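Local atomic coordinates of putative sulfatase yidJ (Bacteroides fragilis, PDB entry 2QZU), a protein that probably hydrolyses sulfate esters as a metal-dependent arylsulfatase of the sulfatase family. Residues Tyr172-Tyr183 against Tyr194-Glu204; Gly124-Lys132 against Gln220-Asn229. All coordinates share one frame; numbering follows the deposited sequence.

Interaction 1: Tyr172-Tyr183 against Tyr194-Glu204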
loop_
_atom_site.group_PDB
_atom_site.type_symbol
_atom_site.label_atom_id
_atom_site.label_comp_id
_atom_site.label_asym_id
_atom_site.label_seq_id
_atom_site.Cartn_x
_atom_site.Cartn_y
_atom_site.Cartn_z
ATOM N N TYR A 172 14.080 -15.482 4.931
ATOM C CA TYR A 172 12.631 -15.611 4.996
ATOM C C TYR A 172 12.111 -16.148 3.659
ATOM O O TYR A 172 12.884 -16.319 2.711
ATOM C CB TYR A 172 11.995 -14.253 5.308
ATOM C CG TYR A 172 12.331 -13.165 4.312
ATOM C CD1 TYR A 172 13.538 -12.464 4.384
ATOM C CD2 TYR A 172 11.443 -12.842 3.283
ATOM C CE1 TYR A 172 13.849 -11.467 3.451
ATOM C CE2 TYR A 172 11.742 -11.852 2.354
ATOM C CZ TYR A 172 12.946 -11.168 2.443
ATOM O OH TYR A 172 13.237 -10.181 1.530
ATOM N N GLY A 173 10.810 -16.439 3.592
ATOM C CA GLY A 173 10.216 -16.938 2.360
ATOM C C GLY A 173 10.055 -15.757 1.423
ATOM O O GLY A 173 10.800 -15.610 0.457
ATOM N N THR A 174 9.055 -14.926 1.699
ATOM C CA THR A 174 8.837 -13.699 0.944
ATOM C C THR A 174 8.082 -12.757 1.873
ATOM O O THR A 174 7.307 -13.200 2.721
ATOM C CB THR A 174 8.090 -13.927 -0.401
ATOM O OG1 THR A 174 8.238 -12.754 -1.219
ATOM C CG2 THR A 174 6.616 -14.218 -0.182
ATOM N N TYR A 175 8.341 -11.460 1.736
ATOM C CA TYR A 175 7.750 -10.433 2.598
ATOM C C TYR A 175 8.201 -9.123 1.964
ATOM O O TYR A 175 9.403 -8.926 1.750
ATOM C CB TYR A 175 8.339 -10.578 4.001
ATOM C CG TYR A 175 7.897 -9.551 5.014
ATOM C CD1 TYR A 175 6.805 -9.788 5.854
ATOM C CD2 TYR A 175 8.610 -8.366 5.178
ATOM C CE1 TYR A 175 6.447 -8.863 6.840
ATOM C CE2 TYR A 175 8.259 -7.445 6.148
ATOM C CZ TYR A 175 7.185 -7.697 6.978
ATOM O OH TYR A 175 6.880 -6.791 7.966
ATOM N N ASP A 176 7.262 -8.213 1.711
ATOM C CA ASP A 176 7.603 -6.988 1.000
ATOM C C ASP A 176 7.523 -5.627 1.672
ATOM O O ASP A 176 7.604 -4.606 0.988
ATOM C CB ASP A 176 6.809 -6.948 -0.311
ATOM C CG ASP A 176 6.883 -8.263 -1.073
ATOM O OD1 ASP A 176 7.947 -8.911 -1.028
ATOM O OD2 ASP A 176 5.888 -8.652 -1.722
ATOM N N TYR A 177 7.362 -5.595 2.993
ATOM C CA TYR A 177 7.334 -4.317 3.698
ATOM C C TYR A 177 8.799 -4.078 4.082
ATOM O O TYR A 177 9.228 -4.398 5.189
ATOM C CB TYR A 177 6.453 -4.406 4.947
ATOM C CG TYR A 177 6.297 -3.077 5.645
ATOM C CD1 TYR A 177 5.499 -2.070 5.098
ATOM C CD2 TYR A 177 6.998 -2.803 6.817
ATOM C CE1 TYR A 177 5.410 -0.817 5.701
ATOM C CE2 TYR A 177 6.917 -1.557 7.429
ATOM C CZ TYR A 177 6.125 -0.568 6.864
ATOM O OH TYR A 177 6.066 0.671 7.458
ATOM N N HIS A 178 9.555 -3.520 3.138
ATOM C CA HIS A 178 10.994 -3.277 3.291
ATOM C C HIS A 178 11.468 -2.479 4.501
ATOM O O HIS A 178 12.605 -2.657 4.950
ATOM C CB HIS A 178 11.532 -2.597 2.033
ATOM C CG HIS A 178 11.156 -3.293 0.765
ATOM N ND1 HIS A 178 10.747 -2.611 -0.363
ATOM C CD2 HIS A 178 11.142 -4.606 0.436
ATOM C CE1 HIS A 178 10.496 -3.475 -1.329
ATOM N NE2 HIS A 178 10.728 -4.693 -0.873
ATOM N N LEU A 179 10.613 -1.601 5.017
ATOM C CA LEU A 179 10.970 -0.759 6.158
ATOM C C LEU A 179 10.995 -1.489 7.500
ATOM O O LEU A 179 11.545 -0.980 8.476
ATOM C CB LEU A 179 10.020 0.438 6.239
ATOM C CG LEU A 179 9.966 1.327 4.990
ATOM C CD1 LEU A 179 8.908 2.406 5.165
ATOM C CD2 LEU A 179 11.330 1.942 4.741
ATOM N N LYS A 180 10.389 -2.671 7.554
ATOM C CA LYS A 180 10.387 -3.477 8.771
ATOM C C LYS A 180 10.351 -4.945 8.363
ATOM O O LYS A 180 9.363 -5.641 8.586
ATOM C CB LYS A 180 9.177 -3.151 9.650
ATOM C CG LYS A 180 9.243 -3.820 11.023
ATOM C CD LYS A 180 7.948 -3.649 11.811
ATOM C CE LYS A 180 8.049 -4.319 13.177
ATOM N NZ LYS A 180 6.768 -4.273 13.939
ATOM N N PRO A 181 11.442 -5.437 7.755
ATOM C CA PRO A 181 11.546 -6.827 7.303
ATOM C C PRO A 181 11.631 -7.811 8.459
ATOM O O PRO A 181 11.907 -7.426 9.592
ATOM C CB PRO A 181 12.821 -6.814 6.469
ATOM C CG PRO A 181 13.684 -5.852 7.229
ATOM C CD PRO A 181 12.710 -4.719 7.534
HETATM N N MSE A 182 11.368 -9.082 8.172
HETATM C CA MSE A 182 11.470 -10.116 9.191
HETATM C C MSE A 182 12.398 -11.210 8.693
HETATM O O MSE A 182 12.599 -11.375 7.483
HETATM C CB MSE A 182 10.088 -10.680 9.565
HETATM C CG MSE A 182 9.154 -10.958 8.413
HETATM SE SE MSE A 182 9.595 -12.571 7.468
HETATM C CE MSE A 182 8.031 -12.737 6.372
ATOM N N TYR A 183 12.974 -11.949 9.635
ATOM C CA TYR A 183 13.920 -13.004 9.315
ATOM C C TYR A 183 13.889 -14.103 10.355
ATOM O O TYR A 183 13.360 -13.933 11.458
ATOM C CB TYR A 183 15.352 -12.448 9.313
ATOM C CG TYR A 183 15.595 -11.291 8.380
ATOM C CD1 TYR A 183 16.008 -11.506 7.065
ATOM C CD2 TYR A 183 15.376 -9.980 8.799
ATOM C CE1 TYR A 183 16.194 -10.442 6.187
ATOM C CE2 TYR A 183 15.551 -8.909 7.931
ATOM C CZ TYR A 183 15.958 -9.144 6.627
ATOM O OH TYR A 183 16.107 -8.089 5.763
ATOM N N TYR A 194 11.883 -12.797 13.685
ATOM C CA TYR A 194 11.965 -11.487 14.324
ATOM C C TYR A 194 11.917 -10.374 13.293
ATOM O O TYR A 194 12.247 -10.580 12.126
ATOM C CB TYR A 194 13.260 -11.356 15.131
ATOM C CG TYR A 194 14.517 -11.521 14.305
ATOM C CD1 TYR A 194 15.054 -12.783 14.071
ATOM C CD2 TYR A 194 15.166 -10.415 13.749
ATOM C CE1 TYR A 194 16.205 -12.947 13.308
ATOM C CE2 TYR A 194 16.321 -10.569 12.979
ATOM C CZ TYR A 194 16.832 -11.840 12.767
ATOM O OH TYR A 194 17.974 -12.017 12.020
ATOM N N TYR A 195 11.497 -9.194 13.734
ATOM C CA TYR A 195 11.420 -8.031 12.864
ATOM C C TYR A 195 12.608 -7.119 13.152
ATOM O O TYR A 195 13.132 -7.102 14.268
ATOM C CB TYR A 195 10.122 -7.262 13.119
ATOM C CG TYR A 195 8.876 -7.937 12.601
ATOM C CD1 TYR A 195 8.543 -7.890 11.246
ATOM C CD2 TYR A 195 8.026 -8.628 13.469
ATOM C CE1 TYR A 195 7.395 -8.513 10.769
ATOM C CE2 TYR A 195 6.875 -9.255 12.999
ATOM C CZ TYR A 195 6.568 -9.194 11.651
ATOM O OH TYR A 195 5.435 -9.819 11.191
ATOM N N VAL A 196 13.026 -6.371 12.138
ATOM C CA VAL A 196 14.132 -5.431 12.257
ATOM C C VAL A 196 13.646 -4.042 11.829
ATOM O O VAL A 196 12.985 -3.901 10.804
ATOM C CB VAL A 196 15.314 -5.845 11.347
ATOM C CG1 VAL A 196 16.442 -4.840 11.474
ATOM C CG2 VAL A 196 15.797 -7.241 11.722
ATOM N N ASN A 197 13.971 -3.020 12.618
ATOM C CA ASN A 197 13.565 -1.652 12.301
ATOM C C ASN A 197 14.664 -0.976 11.491
ATOM O O ASN A 197 15.290 -0.016 11.935
ATOM C CB ASN A 197 13.292 -0.872 13.592
ATOM C CG ASN A 197 12.018 -1.325 14.295
ATOM O OD1 ASN A 197 11.806 -1.031 15.471
ATOM N ND2 ASN A 197 11.156 -2.032 13.569
ATOM N N GLN A 198 14.889 -1.500 10.293
ATOM C CA GLN A 198 15.909 -0.992 9.387
ATOM C C GLN A 198 15.537 -1.455 7.984
ATOM O O GLN A 198 14.890 -2.489 7.828
ATOM C CB GLN A 198 17.278 -1.553 9.794
ATOM C CG GLN A 198 18.423 -1.203 8.864
ATOM C CD GLN A 198 19.781 -1.486 9.485
ATOM O OE1 GLN A 198 19.987 -2.525 10.114
ATOM N NE2 GLN A 198 20.718 -0.559 9.312
ATOM N N TRP A 199 15.936 -0.693 6.970
ATOM C CA TRP A 199 15.614 -1.059 5.593
ATOM C C TRP A 199 16.278 -2.398 5.276
ATOM O O TRP A 199 17.446 -2.606 5.592
ATOM C CB TRP A 199 16.097 0.036 4.629
ATOM C CG TRP A 199 15.531 -0.073 3.229
ATOM C CD1 TRP A 199 14.223 -0.286 2.882
ATOM C CD2 TRP A 199 16.250 0.079 2.000
ATOM N NE1 TRP A 199 14.086 -0.275 1.511
ATOM C CE2 TRP A 199 15.316 -0.053 0.945
ATOM C CE3 TRP A 199 17.597 0.315 1.686
ATOM C CZ2 TRP A 199 15.684 0.044 -0.404
ATOM C CZ3 TRP A 199 17.965 0.413 0.343
ATOM C CH2 TRP A 199 17.010 0.277 -0.684
ATOM N N GLY A 200 15.521 -3.302 4.661
ATOM C CA GLY A 200 16.033 -4.623 4.334
ATOM C C GLY A 200 17.466 -4.701 3.836
ATOM O O GLY A 200 18.301 -5.345 4.476
ATOM N N PRO A 201 17.783 -4.067 2.695
ATOM C CA PRO A 201 19.132 -4.080 2.121
ATOM C C PRO A 201 20.209 -3.612 3.089
ATOM O O PRO A 201 21.343 -4.078 3.028
ATOM C CB PRO A 201 19.001 -3.157 0.912
ATOM C CG PRO A 201 17.582 -3.395 0.480
ATOM C CD PRO A 201 16.849 -3.354 1.805
ATOM N N GLU A 202 19.845 -2.675 3.962
ATOM C CA GLU A 202 20.770 -2.139 4.955
ATOM C C GLU A 202 21.140 -3.198 5.979
ATOM O O GLU A 202 22.317 -3.396 6.285
ATOM C CB GLU A 202 20.141 -0.951 5.685
ATOM C CG GLU A 202 20.446 0.398 5.088
ATOM C CD GLU A 202 19.884 1.530 5.927
ATOM O OE1 GLU A 202 20.116 1.525 7.157
ATOM O OE2 GLU A 202 19.217 2.421 5.360
ATOM N N TYR A 203 20.122 -3.871 6.511
ATOM C CA TYR A 203 20.324 -4.915 7.507
ATOM C C TYR A 203 21.067 -6.091 6.887
ATOM O O TYR A 203 22.031 -6.609 7.454
ATOM C CB TYR A 203 18.976 -5.394 8.049
ATOM C CG TYR A 203 19.084 -6.542 9.034
ATOM C CD1 TYR A 203 19.609 -6.350 10.314
ATOM C CD2 TYR A 203 18.662 -7.822 8.681
ATOM C CE1 TYR A 203 19.708 -7.412 11.216
ATOM C CE2 TYR A 203 18.756 -8.882 9.568
ATOM C CZ TYR A 203 19.276 -8.675 10.829
ATOM O OH TYR A 203 19.371 -9.740 11.690
ATOM N N GLU A 204 20.612 -6.506 5.712
ATOM C CA GLU A 204 21.232 -7.619 5.019
ATOM C C GLU A 204 22.705 -7.360 4.730
ATOM O O GLU A 204 23.538 -8.242 4.922
ATOM C CB GLU A 204 20.451 -7.917 3.739
ATOM C CG GLU A 204 19.115 -8.582 4.043
ATOM C CD GLU A 204 18.048 -8.310 3.001
ATOM O OE1 GLU A 204 18.375 -7.741 1.937
ATOM O OE2 GLU A 204 16.877 -8.673 3.253
HETATM O O HOH W 1 15.669 -9.599 1.140
#
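With CG anti to its own carbonyl carbon (chi1 -57°), Tyr183 carries its ring off the hairpin toward the first turn of helix 200-213, and Glu204, extended beyond CG, reaches in to meet the hydroxyl. Tyr183 OH donates to Glu204 OE2 at 2.7 Å. The carboxylate stands at right angles to the ring and is approached from above its plane. Water 1 donates to the same oxygen, Glu204 OE2, at 2.6 Å and accepts from Tyr172 OH, so two donors hold this end of the carboxylate; Tyr172 OH is also hydrogen-bonded to Asn229.

Tyr203 lies over one face of the Tyr183 ring, its CE2 3.5 Å above the plane and offset toward the rim; the rings are inclined at 40° and the side chains slide past each other in opposite directions. Tyr203 is itself covered on one face by Val196 CG2, and its OH shares a 2.7 Å hydrogen bond with Tyr194 OH.

Met182 (selenomethionine) and Tyr195 extend from the face of the hairpin opposite Tyr183 and Tyr194. The stretched Lys180 chain brings NZ to 4.8 Å from the centroid of the Tyr195 ring, a cation-pi contact over its face. Tyr175 OH meets the edge of that ring while donating to Lys180 O. Tyr183 and Tyr194 form the hydrogen-bonded antiparallel pair, and Gly200 N, at the helix start, bonds to His178 O at 3.0 Å.

Ile170 of strand 168-172 packs against Tyr183, Tyr194 and Tyr203, joining the hairpin to the edge of the main sheet. Helix 267-299 meets Trp199 and Pro201 through Asn289, and Met228 of strand 222-228 touches Pro201 and Glu204.

Interaction 2: Gly124-Lys132 against Gln220-Asn229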
loop_
_atom_site.group_PDB
_atom_site.type_symbol
_atom_site.label_atom_id
_atom_site.label_comp_id
_atom_site.label_asym_id
_atom_site.label_seq_id
_atom_site.Cartn_x
_atom_site.Cartn_y
_atom_site.Cartn_z
ATOM N N GLY A 124 33.604 -28.713 1.285
ATOM C CA GLY A 124 34.222 -28.045 2.421
ATOM C C GLY A 124 34.050 -26.542 2.565
ATOM O O GLY A 124 34.756 -25.913 3.357
ATOM N N TYR A 125 33.115 -25.966 1.818
ATOM C CA TYR A 125 32.877 -24.527 1.882
ATOM C C TYR A 125 32.031 -24.125 3.079
ATOM O O TYR A 125 31.146 -24.867 3.502
ATOM C CB TYR A 125 32.164 -24.048 0.614
ATOM C CG TYR A 125 33.070 -23.734 -0.545
ATOM C CD1 TYR A 125 33.932 -24.697 -1.066
ATOM C CD2 TYR A 125 33.054 -22.473 -1.134
ATOM C CE1 TYR A 125 34.761 -24.407 -2.151
ATOM C CE2 TYR A 125 33.875 -22.172 -2.216
ATOM C CZ TYR A 125 34.725 -23.141 -2.718
ATOM O OH TYR A 125 35.538 -22.833 -3.783
ATOM N N ASN A 126 32.323 -22.947 3.620
ATOM C CA ASN A 126 31.563 -22.386 4.730
ATOM C C ASN A 126 30.400 -21.757 3.960
ATOM O O ASN A 126 30.632 -20.961 3.047
ATOM C CB ASN A 126 32.379 -21.300 5.427
ATOM C CG ASN A 126 32.325 -21.406 6.935
ATOM O OD1 ASN A 126 31.254 -21.562 7.522
ATOM N ND2 ASN A 126 33.485 -21.314 7.576
HETATM N N MSE A 127 29.165 -22.104 4.315
HETATM C CA MSE A 127 27.989 -21.606 3.586
HETATM C C MSE A 127 27.073 -20.634 4.335
HETATM O O MSE A 127 26.775 -20.828 5.511
HETATM C CB MSE A 127 27.139 -22.794 3.128
HETATM C CG MSE A 127 27.906 -23.897 2.418
HETATM SE SE MSE A 127 28.611 -23.353 0.714
HETATM C CE MSE A 127 26.949 -23.060 -0.238
ATOM N N GLY A 128 26.596 -19.614 3.625
ATOM C CA GLY A 128 25.697 -18.641 4.230
ATOM C C GLY A 128 24.660 -18.094 3.257
ATOM O O GLY A 128 24.947 -17.899 2.077
ATOM N N TYR A 129 23.449 -17.851 3.750
ATOM C CA TYR A 129 22.376 -17.311 2.923
ATOM C C TYR A 129 21.643 -16.234 3.718
ATOM O O TYR A 129 21.167 -16.484 4.823
ATOM C CB TYR A 129 21.385 -18.414 2.527
ATOM C CG TYR A 129 20.428 -18.005 1.415
ATOM C CD1 TYR A 129 20.618 -18.455 0.106
ATOM C CD2 TYR A 129 19.359 -17.145 1.663
ATOM C CE1 TYR A 129 19.771 -18.059 -0.928
ATOM C CE2 TYR A 129 18.500 -16.737 0.629
ATOM C CZ TYR A 129 18.718 -17.199 -0.661
ATOM O OH TYR A 129 17.899 -16.801 -1.692
ATOM N N ILE A 130 21.563 -15.034 3.155
ATOM C CA ILE A 130 20.890 -13.925 3.820
ATOM C C ILE A 130 19.856 -13.329 2.869
ATOM O O ILE A 130 20.183 -12.992 1.734
ATOM C CB ILE A 130 21.903 -12.811 4.199
ATOM C CG1 ILE A 130 23.003 -13.379 5.098
ATOM C CG2 ILE A 130 21.186 -11.661 4.892
ATOM C CD1 ILE A 130 24.155 -12.416 5.322
ATOM N N GLY A 131 18.610 -13.212 3.318
ATOM C CA GLY A 131 17.600 -12.615 2.460
ATOM C C GLY A 131 16.434 -13.487 2.057
ATOM O O GLY A 131 16.086 -14.449 2.744
ATOM N N LYS A 132 15.836 -13.140 0.921
ATOM C CA LYS A 132 14.675 -13.834 0.375
ATOM C C LYS A 132 15.027 -15.172 -0.270
ATOM O O LYS A 132 15.914 -15.249 -1.118
ATOM C CB LYS A 132 13.994 -12.921 -0.650
ATOM C CG LYS A 132 12.781 -13.514 -1.332
ATOM C CD LYS A 132 12.203 -12.523 -2.329
ATOM C CE LYS A 132 11.070 -13.150 -3.123
ATOM N NZ LYS A 132 10.554 -12.218 -4.162
ATOM N N GLN A 220 39.321 -21.730 5.223
ATOM C CA GLN A 220 38.519 -22.534 4.306
ATOM C C GLN A 220 37.802 -21.602 3.337
ATOM O O GLN A 220 37.675 -20.409 3.601
ATOM C CB GLN A 220 37.480 -23.347 5.086
ATOM C CG GLN A 220 36.551 -22.501 5.945
ATOM C CD GLN A 220 35.553 -23.334 6.726
ATOM O OE1 GLN A 220 34.670 -23.969 6.149
ATOM N NE2 GLN A 220 35.690 -23.339 8.045
ATOM N N PRO A 221 37.345 -22.126 2.188
ATOM C CA PRO A 221 36.645 -21.238 1.258
ATOM C C PRO A 221 35.230 -20.990 1.783
ATOM O O PRO A 221 34.764 -21.693 2.683
ATOM C CB PRO A 221 36.619 -22.036 -0.046
ATOM C CG PRO A 221 37.753 -23.024 0.103
ATOM C CD PRO A 221 37.653 -23.418 1.550
ATOM N N PHE A 222 34.553 -19.991 1.232
ATOM C CA PHE A 222 33.183 -19.715 1.641
ATOM C C PHE A 222 32.329 -19.285 0.457
ATOM O O PHE A 222 32.839 -18.823 -0.568
ATOM C CB PHE A 222 33.129 -18.624 2.724
ATOM C CG PHE A 222 33.467 -17.240 2.227
ATOM C CD1 PHE A 222 34.790 -16.809 2.168
ATOM C CD2 PHE A 222 32.458 -16.361 1.839
ATOM C CE1 PHE A 222 35.105 -15.517 1.733
ATOM C CE2 PHE A 222 32.762 -15.068 1.402
ATOM C CZ PHE A 222 34.088 -14.646 1.350
ATOM N N ALA A 223 31.023 -19.473 0.607
ATOM C CA ALA A 223 30.048 -19.076 -0.396
ATOM C C ALA A 223 28.954 -18.362 0.381
ATOM O O ALA A 223 28.433 -18.895 1.362
ATOM C CB ALA A 223 29.473 -20.300 -1.118
ATOM N N LEU A 224 28.620 -17.150 -0.044
ATOM C CA LEU A 224 27.579 -16.382 0.621
ATOM C C LEU A 224 26.608 -15.823 -0.403
ATOM O O LEU A 224 27.016 -15.273 -1.427
ATOM C CB LEU A 224 28.189 -15.220 1.422
ATOM C CG LEU A 224 27.210 -14.199 2.026
ATOM C CD1 LEU A 224 26.479 -14.827 3.202
ATOM C CD2 LEU A 224 27.964 -12.950 2.484
ATOM N N VAL A 225 25.321 -15.987 -0.135
ATOM C CA VAL A 225 24.297 -15.440 -1.008
ATOM C C VAL A 225 23.628 -14.311 -0.235
ATOM O O VAL A 225 23.307 -14.464 0.943
ATOM C CB VAL A 225 23.203 -16.478 -1.371
ATOM C CG1 VAL A 225 22.081 -15.791 -2.141
ATOM C CG2 VAL A 225 23.794 -17.610 -2.195
ATOM N N VAL A 226 23.451 -13.169 -0.888
ATOM C CA VAL A 226 22.771 -12.036 -0.278
ATOM C C VAL A 226 21.636 -11.747 -1.261
ATOM O O VAL A 226 21.869 -11.252 -2.361
ATOM C CB VAL A 226 23.697 -10.805 -0.144
ATOM C CG1 VAL A 226 22.950 -9.668 0.531
ATOM C CG2 VAL A 226 24.931 -11.171 0.668
ATOM N N SER A 227 20.418 -12.090 -0.854
ATOM C CA SER A 227 19.227 -11.932 -1.681
ATOM C C SER A 227 18.354 -10.780 -1.182
ATOM O O SER A 227 17.541 -10.952 -0.271
ATOM C CB SER A 227 18.441 -13.249 -1.663
ATOM O OG SER A 227 17.262 -13.175 -2.440
HETATM N N MSE A 228 18.522 -9.609 -1.792
HETATM C CA MSE A 228 17.769 -8.418 -1.395
HETATM C C MSE A 228 16.417 -8.337 -2.089
HETATM O O MSE A 228 16.265 -8.785 -3.225
HETATM C CB MSE A 228 18.589 -7.167 -1.702
HETATM C CG MSE A 228 19.915 -7.117 -0.955
HETATM SE SE MSE A 228 20.998 -5.615 -1.532
HETATM C CE MSE A 228 22.453 -5.790 -0.259
ATOM N N ASN A 229 15.442 -7.750 -1.402
ATOM C CA ASN A 229 14.090 -7.635 -1.938
ATOM C C ASN A 229 13.918 -6.431 -2.871
ATOM O O ASN A 229 13.498 -6.592 -4.017
ATOM C CB ASN A 229 13.073 -7.598 -0.793
ATOM C CG ASN A 229 11.725 -8.166 -1.200
ATOM O OD1 ASN A 229 11.220 -7.869 -2.279
ATOM N ND2 ASN A 229 11.138 -8.986 -0.335
HETATM O O HOH W 2 9.482 -10.027 -2.944
#
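Lys132 O is gripped by two hydroxyls, Tyr129 OH at 2.6 Å and Ser227 OG at 2.8 Å. Ser227 comes in the carbonyl plane, on a lone pair, whereas Tyr129 is tilted from that plane. Having OG anti to the backbone N (chi1 180°) turns the serine hydroxyl to this carbonyl, and Arg80 also bonds to OG. The Tyr129 ring passes obliquely over Val225 on the way to the same oxygen, its CE1 3.5 Å from Val225 CG1.

Behind these side chains, strands 126-130 and 222-228 run parallel, their axes 4.7 Å apart and only 3° from alignment. The backbone ladder passes from Asn126 N to Pro221 O through to Lys132 N and Ser227 O, each chain donating and accepting in turn. They are neighbouring strands of the mixed central sheet of the alkaline phosphatase-like sulfatase fold, with 168-172 beyond one and 29-35 beyond the other. Met127, Ala223, Tyr129 and Val225 share one face, where helix 116-122 packs on Met127, Ala223 and Val225; Asn126, Leu224 and Ile130 lie on the other, against helix 200-213. Gly128 leaves room for Leu224 CD1, which lies 3.6 Å from Gly128 O.

At the N-terminal ends, Pro221 CB sits over the centre of the Tyr125 ring, 3.5 Å from its centroid, a CH-pi contact. The hydroxyl of that tyrosine bonds to Pro28 O and Thr27.

At the C-terminal ends, the extended Lys132 chain takes NZ to water 2 at 2.7 Å, and the water in turn donates to Asn229 OD1, while Asn229 ND2 bonds to Tyr172 OH. Lys132 NZ also forms a salt bridge with Asp36.

Overall arrangement
Interaction 1 is nested in the chain loop that interaction 2 closes, and helix 200-213, begun in the first, leads on to strand 222-228 of the second. Their centres are about 17 Å apart, yet they touch directly: Tyr172 N is 3.1 Å from Gly131 O, and Tyr172 OH is 3.1 Å from Asn229 ND2, both probable hydrogen bonds. Asn229 ND2 also bonds to Asp176, and Glu204 OE1 packs 3.3 Å from Met228 CG. At this junction Lys132 has a weak hydrogen bond to Ser76, the predicted 3-oxoalanine site, unmodified here, so the C-terminal ends of the interaction 2 strands border the probable active site.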